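Local coordinates for alanine racemase (Enterococcus faecalis, PDB 3E6E), which belongs to the alanine racemase family, pairing an N-terminal TIM-barrel domain with a C-terminal beta domain, and is modelled here with bound DCS, at residues A71-E76 / Q99-S103; P126-K132 / F161-F167. The protein carries 1 engineered substitution. All blocks are in the same frame, centred on the assembly; numbering follows the deposited sequence.

Contact 1. Residues A71-E76 / Q99-S103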
loop_
_atom_site.group_PDB
_atom_site.type_symbol
_atom_site.label_atom_id
_atom_site.label_comp_id
_atom_site.label_asym_id
_atom_site.label_seq_id
_atom_site.Cartn_x
_atom_site.Cartn_y
_atom_site.Cartn_z
ATOM N N ALA A 71 -9.663 7.999 -14.792
ATOM C CA ALA A 71 -10.760 8.532 -15.604
ATOM C C ALA A 71 -11.200 7.538 -16.677
ATOM O O ALA A 71 -12.381 7.226 -16.804
ATOM C CB ALA A 71 -10.326 9.851 -16.257
ATOM N N ILE A 72 -10.249 7.042 -17.452
ATOM C CA ILE A 72 -10.593 6.097 -18.497
ATOM C C ILE A 72 -11.301 4.879 -17.910
ATOM O O ILE A 72 -12.245 4.361 -18.504
ATOM C CB ILE A 72 -9.330 5.704 -19.310
ATOM C CG1 ILE A 72 -8.845 6.939 -20.084
ATOM C CG2 ILE A 72 -9.629 4.558 -20.264
ATOM C CD1 ILE A 72 -7.635 6.727 -20.920
ATOM N N GLU A 73 -10.881 4.439 -16.731
ATOM C CA GLU A 73 -11.530 3.297 -16.119
ATOM C C GLU A 73 -13.006 3.632 -15.998
ATOM O O GLU A 73 -13.862 2.841 -16.405
ATOM C CB GLU A 73 -10.937 2.997 -14.738
ATOM C CG GLU A 73 -11.749 1.979 -13.931
ATOM C CD GLU A 73 -10.995 1.403 -12.739
ATOM O OE1 GLU A 73 -10.240 0.425 -12.931
ATOM O OE2 GLU A 73 -11.157 1.928 -11.615
ATOM N N LEU A 74 -13.313 4.815 -15.471
ATOM C CA LEU A 74 -14.714 5.210 -15.320
ATOM C C LEU A 74 -15.487 5.160 -16.635
ATOM O O LEU A 74 -16.661 4.769 -16.669
ATOM C CB LEU A 74 -14.820 6.610 -14.725
ATOM C CG LEU A 74 -14.372 6.714 -13.270
ATOM C CD1 LEU A 74 -14.598 8.128 -12.750
ATOM C CD2 LEU A 74 -15.157 5.707 -12.438
ATOM N N ARG A 75 -14.835 5.559 -17.718
ATOM C CA ARG A 75 -15.499 5.540 -19.002
ATOM C C ARG A 75 -15.742 4.108 -19.443
ATOM O O ARG A 75 -16.873 3.739 -19.770
ATOM C CB ARG A 75 -14.680 6.292 -20.056
ATOM C CG ARG A 75 -14.780 7.818 -19.972
ATOM C CD ARG A 75 -16.180 8.292 -19.592
ATOM N NE ARG A 75 -16.408 9.677 -20.001
ATOM C CZ ARG A 75 -17.332 10.483 -19.480
ATOM N NH1 ARG A 75 -18.129 10.055 -18.503
ATOM N NH2 ARG A 75 -17.470 11.715 -19.953
ATOM N N GLU A 76 -14.680 3.305 -19.445
ATOM C CA GLU A 76 -14.786 1.908 -19.844
ATOM C C GLU A 76 -15.817 1.160 -19.009
ATOM O O GLU A 76 -16.375 0.158 -19.449
ATOM C CB GLU A 76 -13.424 1.222 -19.727
ATOM C CG GLU A 76 -12.503 1.474 -20.912
ATOM C CD GLU A 76 -11.080 1.004 -20.668
ATOM O OE1 GLU A 76 -10.216 1.255 -21.539
ATOM O OE2 GLU A 76 -10.818 0.387 -19.609
ATOM N N GLN A 99 -11.120 12.082 -26.570
ATOM C CA GLN A 99 -11.643 10.744 -26.805
ATOM C C GLN A 99 -12.676 10.329 -25.755
ATOM O O GLN A 99 -13.770 9.873 -26.098
ATOM C CB GLN A 99 -10.495 9.737 -26.840
ATOM C CG GLN A 99 -10.819 8.467 -27.619
ATOM C CD GLN A 99 -9.720 7.405 -27.523
ATOM O OE1 GLN A 99 -8.545 7.671 -27.794
ATOM N NE2 GLN A 99 -10.110 6.190 -27.141
ATOM N N TYR A 100 -12.344 10.505 -24.478
ATOM C CA TYR A 100 -13.254 10.125 -23.395
ATOM C C TYR A 100 -14.061 11.289 -22.827
ATOM O O TYR A 100 -14.618 11.181 -21.737
ATOM C CB TYR A 100 -12.466 9.466 -22.254
ATOM C CG TYR A 100 -11.741 8.196 -22.647
ATOM C CD1 TYR A 100 -10.513 8.239 -23.298
ATOM C CD2 TYR A 100 -12.315 6.944 -22.409
ATOM C CE1 TYR A 100 -9.874 7.069 -23.705
ATOM C CE2 TYR A 100 -11.689 5.768 -22.815
ATOM C CZ TYR A 100 -10.471 5.835 -23.466
ATOM O OH TYR A 100 -9.880 4.665 -23.918
ATOM N N ASP A 101 -14.134 12.386 -23.577
ATOM C CA ASP A 101 -14.846 13.601 -23.163
ATOM C C ASP A 101 -14.678 13.838 -21.681
ATOM O O ASP A 101 -15.645 13.880 -20.922
ATOM C CB ASP A 101 -16.341 13.530 -23.490
ATOM C CG ASP A 101 -17.036 14.886 -23.331
ATOM O OD1 ASP A 101 -16.712 15.824 -24.092
ATOM O OD2 ASP A 101 -17.903 15.019 -22.441
ATOM N N LEU A 102 -13.434 14.000 -21.265
ATOM C CA LEU A 102 -13.149 14.226 -19.865
ATOM C C LEU A 102 -12.856 15.690 -19.602
ATOM O O LEU A 102 -12.359 16.409 -20.467
ATOM C CB LEU A 102 -11.943 13.395 -19.460
ATOM C CG LEU A 102 -12.064 11.934 -19.870
ATOM C CD1 LEU A 102 -10.698 11.298 -19.861
ATOM C CD2 LEU A 102 -13.019 11.224 -18.935
ATOM N N SER A 103 -13.181 16.134 -18.400
ATOM C CA SER A 103 -12.892 17.499 -18.022
ATOM C C SER A 103 -11.504 17.481 -17.382
ATOM O O SER A 103 -11.162 16.553 -16.652
ATOM C CB SER A 103 -13.935 17.997 -17.036
ATOM O OG SER A 103 -15.213 18.018 -17.647
#

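Contact 2. Residues P126-K132 / F161-F167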
loop_
_atom_site.group_PDB
_atom_site.type_symbol
_atom_site.label_atom_id
_atom_site.label_comp_id
_atom_site.label_asym_id
_atom_site.label_seq_id
_atom_site.Cartn_x
_atom_site.Cartn_y
_atom_site.Cartn_z
ATOM N N PRO A 126 -15.292 20.117 -27.845
ATOM C CA PRO A 126 -14.543 21.124 -27.080
ATOM C C PRO A 126 -13.850 20.519 -25.878
ATOM O O PRO A 126 -14.318 19.530 -25.320
ATOM C CB PRO A 126 -15.621 22.110 -26.640
ATOM C CG PRO A 126 -16.684 21.951 -27.672
ATOM C CD PRO A 126 -16.720 20.462 -27.878
ATOM N N LEU A 127 -12.736 21.122 -25.479
ATOM C CA LEU A 127 -11.990 20.645 -24.331
ATOM C C LEU A 127 -12.627 21.226 -23.078
ATOM O O LEU A 127 -12.457 22.412 -22.784
ATOM C CB LEU A 127 -10.525 21.084 -24.411
ATOM C CG LEU A 127 -9.634 20.653 -23.231
ATOM C CD1 LEU A 127 -9.425 19.151 -23.278
ATOM C CD2 LEU A 127 -8.294 21.367 -23.286
ATOM N N ARG A 128 -13.368 20.388 -22.352
ATOM C CA ARG A 128 -14.040 20.797 -21.119
ATOM C C ARG A 128 -12.968 21.055 -20.056
ATOM O O ARG A 128 -12.441 20.110 -19.472
ATOM C CB ARG A 128 -14.987 19.681 -20.649
ATOM C CG ARG A 128 -15.635 18.899 -21.795
ATOM C CD ARG A 128 -16.546 17.774 -21.295
ATOM N NE ARG A 128 -17.952 18.158 -21.162
ATOM C CZ ARG A 128 -18.808 18.238 -22.179
ATOM N NH1 ARG A 128 -18.402 17.961 -23.410
ATOM N NH2 ARG A 128 -20.072 18.590 -21.968
ATOM N N VAL A 129 -12.642 22.326 -19.814
ATOM C CA VAL A 129 -11.610 22.682 -18.837
ATOM C C VAL A 129 -12.129 23.357 -17.579
ATOM O O VAL A 129 -13.140 24.033 -17.599
ATOM C CB VAL A 129 -10.529 23.638 -19.434
ATOM C CG1 VAL A 129 -10.151 23.203 -20.842
ATOM C CG2 VAL A 129 -11.023 25.064 -19.410
ATOM N N HIS A 130 -11.408 23.160 -16.483
ATOM C CA HIS A 130 -11.733 23.767 -15.199
ATOM C C HIS A 130 -10.462 24.515 -14.802
ATOM O O HIS A 130 -9.368 23.930 -14.782
ATOM C CB HIS A 130 -12.068 22.696 -14.154
ATOM C CG HIS A 130 -13.439 22.110 -14.298
ATOM N ND1 HIS A 130 -14.440 22.326 -13.375
ATOM C CD2 HIS A 130 -13.973 21.301 -15.245
ATOM C CE1 HIS A 130 -15.529 21.675 -13.748
ATOM N NE2 HIS A 130 -15.271 21.045 -14.880
ATOM N N LEU A 131 -10.595 25.806 -14.512
ATOM C CA LEU A 131 -9.442 26.621 -14.144
ATOM C C LEU A 131 -9.229 26.659 -12.644
ATOM O O LEU A 131 -9.986 27.298 -11.923
ATOM C CB LEU A 131 -9.617 28.043 -14.693
ATOM C CG LEU A 131 -9.173 28.330 -16.134
ATOM C CD1 LEU A 131 -9.571 27.200 -17.044
ATOM C CD2 LEU A 131 -9.799 29.644 -16.603
ATOM N N LYS A 132 -8.194 25.984 -12.162
ATOM C CA LYS A 132 -7.954 25.990 -10.723
ATOM C C LYS A 132 -7.103 27.177 -10.293
ATOM O O LYS A 132 -5.999 27.391 -10.798
ATOM C CB LYS A 132 -7.278 24.690 -10.243
ATOM C CG LYS A 132 -7.249 24.584 -8.697
ATOM C CD LYS A 132 -6.377 23.446 -8.145
ATOM C CE LYS A 132 -6.353 23.458 -6.601
ATOM N NZ LYS A 132 -5.470 22.407 -5.996
ATOM N N PHE A 161 -11.934 25.161 -26.744
ATOM C CA PHE A 161 -12.109 24.924 -25.320
ATOM C C PHE A 161 -13.594 25.091 -25.006
ATOM O O PHE A 161 -14.404 25.326 -25.899
ATOM C CB PHE A 161 -11.318 25.959 -24.509
ATOM C CG PHE A 161 -9.835 25.943 -24.764
ATOM C CD1 PHE A 161 -9.053 24.867 -24.349
ATOM C CD2 PHE A 161 -9.217 27.008 -25.402
ATOM C CE1 PHE A 161 -7.683 24.857 -24.567
ATOM C CE2 PHE A 161 -7.844 27.005 -25.625
ATOM C CZ PHE A 161 -7.075 25.928 -25.206
ATOM N N LEU A 162 -13.941 24.967 -23.728
ATOM C CA LEU A 162 -15.312 25.174 -23.283
ATOM C C LEU A 162 -15.355 25.924 -21.956
ATOM O O LEU A 162 -16.197 26.799 -21.753
ATOM C CB LEU A 162 -16.043 23.836 -23.154
ATOM C CG LEU A 162 -17.404 23.869 -22.456
ATOM C CD1 LEU A 162 -18.303 24.924 -23.083
ATOM C CD2 LEU A 162 -18.065 22.501 -22.502
ATOM N N TRP A 163 -14.441 25.576 -21.056
ATOM C CA TRP A 163 -14.447 26.126 -19.706
ATOM C C TRP A 163 -15.637 25.801 -18.810
ATOM O O TRP A 163 -16.507 26.645 -18.586
ATOM C CB TRP A 163 -14.314 27.650 -19.746
ATOM C CG TRP A 163 -14.185 28.275 -18.391
ATOM C CD1 TRP A 163 -13.490 27.784 -17.323
ATOM C CD2 TRP A 163 -14.763 29.511 -17.956
ATOM N NE1 TRP A 163 -13.603 28.638 -16.252
ATOM C CE2 TRP A 163 -14.380 29.707 -16.615
ATOM C CE3 TRP A 163 -15.570 30.478 -18.567
ATOM C CZ2 TRP A 163 -14.774 30.823 -15.878
ATOM C CZ3 TRP A 163 -15.960 31.584 -17.834
ATOM C CH2 TRP A 163 -15.561 31.746 -16.505
ATOM N N GLU A 164 -15.671 24.574 -18.300
ATOM C CA GLU A 164 -16.807 24.075 -17.572
ATOM C C GLU A 164 -16.891 24.713 -16.208
ATOM O O GLU A 164 -17.971 24.773 -15.623
ATOM C CB GLU A 164 -16.698 22.568 -17.430
ATOM C CG GLU A 164 -17.896 21.828 -17.934
ATOM C CD GLU A 164 -17.636 20.355 -18.004
ATOM O OE1 GLU A 164 -17.411 19.743 -16.935
ATOM O OE2 GLU A 164 -17.645 19.818 -19.134
ATOM N N GLY A 165 -15.763 25.184 -15.684
ATOM C CA GLY A 165 -15.821 25.811 -14.375
ATOM C C GLY A 165 -14.541 26.319 -13.753
ATOM O O GLY A 165 -13.461 26.199 -14.321
ATOM N N ILE A 166 -14.688 26.930 -12.585
ATOM C CA ILE A 166 -13.563 27.433 -11.811
ATOM C C ILE A 166 -13.746 26.825 -10.432
ATOM O O ILE A 166 -14.858 26.494 -10.018
ATOM C CB ILE A 166 -13.555 28.984 -11.620
ATOM C CG1 ILE A 166 -14.748 29.615 -12.318
ATOM C CG2 ILE A 166 -12.247 29.575 -12.099
ATOM C CD1 ILE A 166 -15.962 29.675 -11.436
ATOM N N PHE A 167 -12.644 26.684 -9.717
ATOM C CA PHE A 167 -12.688 26.121 -8.381
ATOM C C PHE A 167 -11.343 26.276 -7.705
ATOM O O PHE A 167 -10.323 26.571 -8.348
ATOM C CB PHE A 167 -13.018 24.634 -8.454
ATOM C CG PHE A 167 -11.915 23.809 -9.024
ATOM C CD1 PHE A 167 -11.148 22.983 -8.207
ATOM C CD2 PHE A 167 -11.621 23.876 -10.374
ATOM C CE1 PHE A 167 -10.095 22.231 -8.739
ATOM C CE2 PHE A 167 -10.578 23.136 -10.915
ATOM C CZ PHE A 167 -9.810 22.310 -10.098
#

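Contact 1. Residues A71-E76 / Q99-S103
Arg75 reaches from the helix to the backbone turn at Tyr100 and Asp101 and holds it by two carbonyls. Its NE donates to Tyr100 O at 2.9 Å in a nearly straight bond, 163° at the hydrogen, with the oxygen close to the guanidinium plane. NH2 turns to the next carbonyl, Asp101 O, 3.0 Å away; this bond is more bent, and the nitrogen sits above the carbonyl plane. A weak third bond joins NH2 back to Tyr100 O. The chain bends at its second torsion (chi2 -37°), and its aliphatic part runs along the rim of the Tyr100 ring, where Arg75 CB comes 3.4 Å from Tyr100 CD2.

One face of the same ring is taken by Ile72, whose CG1 stands almost over the ring centre, 3.7 Å from the centroid, a CH-pi contact. With CG1 beside the backbone N (chi1 -67°), both branches can lie on the tyrosine: Ile72 CG2 settles against Tyr100 CE2 at 3.5 Å, near the phenol end. Deeper in, Ala71 CB meets Leu102 CD1 at 3.9 Å.

These contacts belong to the beta/alpha barrel of the N-terminal domain, where helix 68-76 packs against the turn between helix 94-99 and strand 103-106. That turn is a Schellman motif: Asp101, with positive phi, is the C-prime residue, and Leu102 N and Asp101 N bond back to carbonyls of the last turn of helix 94-99.

Further out, Arg75 NH1 is held by the carbonyls of Val79 and Asp81, which, with the bonds to Tyr100 O and Asp101 O, probably restricts rotation of the guanidinium. Asp101 turns its carboxylate to Arg128 in a salt bridge, while Ala71 and Leu102 both rest on Ile83 of strand 83-85.

Contact 2. Residues P126-K132 / F161-F167
The His130 ring has the backbone of Glu164-Gly165 over one face, with Gly165 N above its centre and Glu164 C nearer the rim. At its edge NE2 donates to Glu164 OE1, 3.2 Å away and close to the ring plane, though the carboxylate oxygen is met from above its own plane. His130 ND1 is bonded to His203. Across the Phe167 ring lies the stem of Lys132, placed there by a CG anti to the backbone N (chi1 -170°) and 4.0 Å from the centroid in a CH-pi contact; the extended chain leads the amine away from 161-167. The edge of Phe161 receives Leu127 CD2, 3.7 Å from Phe161 CD1.

Strands 129-132 and 165-167 are parallel neighbours in the barrel, joined through helix 145-158 in a beta-alpha-beta crossover. Leu131 N bonds to Gly165 O at 2.9 Å. The register slips by one residue before His130, and there Val129 O takes two weak bonds, from Glu164 N and Gly165 N.

Glu164 OE2 forms a salt bridge with Arg128 NE at 2.6 Å, guanidinium and carboxylate planes 65° apart and the hydrogen bond weak, being bent. On the helix side, Leu131 crosses Trp163 nearly at a right angle, and Val152 touches both.

Contact 1 and contact 2 follow one another along the chain, their centres 16 Å apart on the same barrel, and they touch where strand 103-106 begins. Arg128 of contact 2 bridges the two: its NH1 lies 2.8 Å from Asp101 OD1 in a salt bridge. Ser103 OG is 2.9 Å from Glu164 OE1, a probable hydrogen bond, and Ser103 CB packs on His130 CD2 at 3.8 Å. The Arg128 guanidinium thus stands between two acids, one from each contact, which would probably stabilise its charge. Towards the ligand, the side chain of Phe167 comes about 5 Å from the bound DCS, while Lys132 touches Arg139 of its pocket.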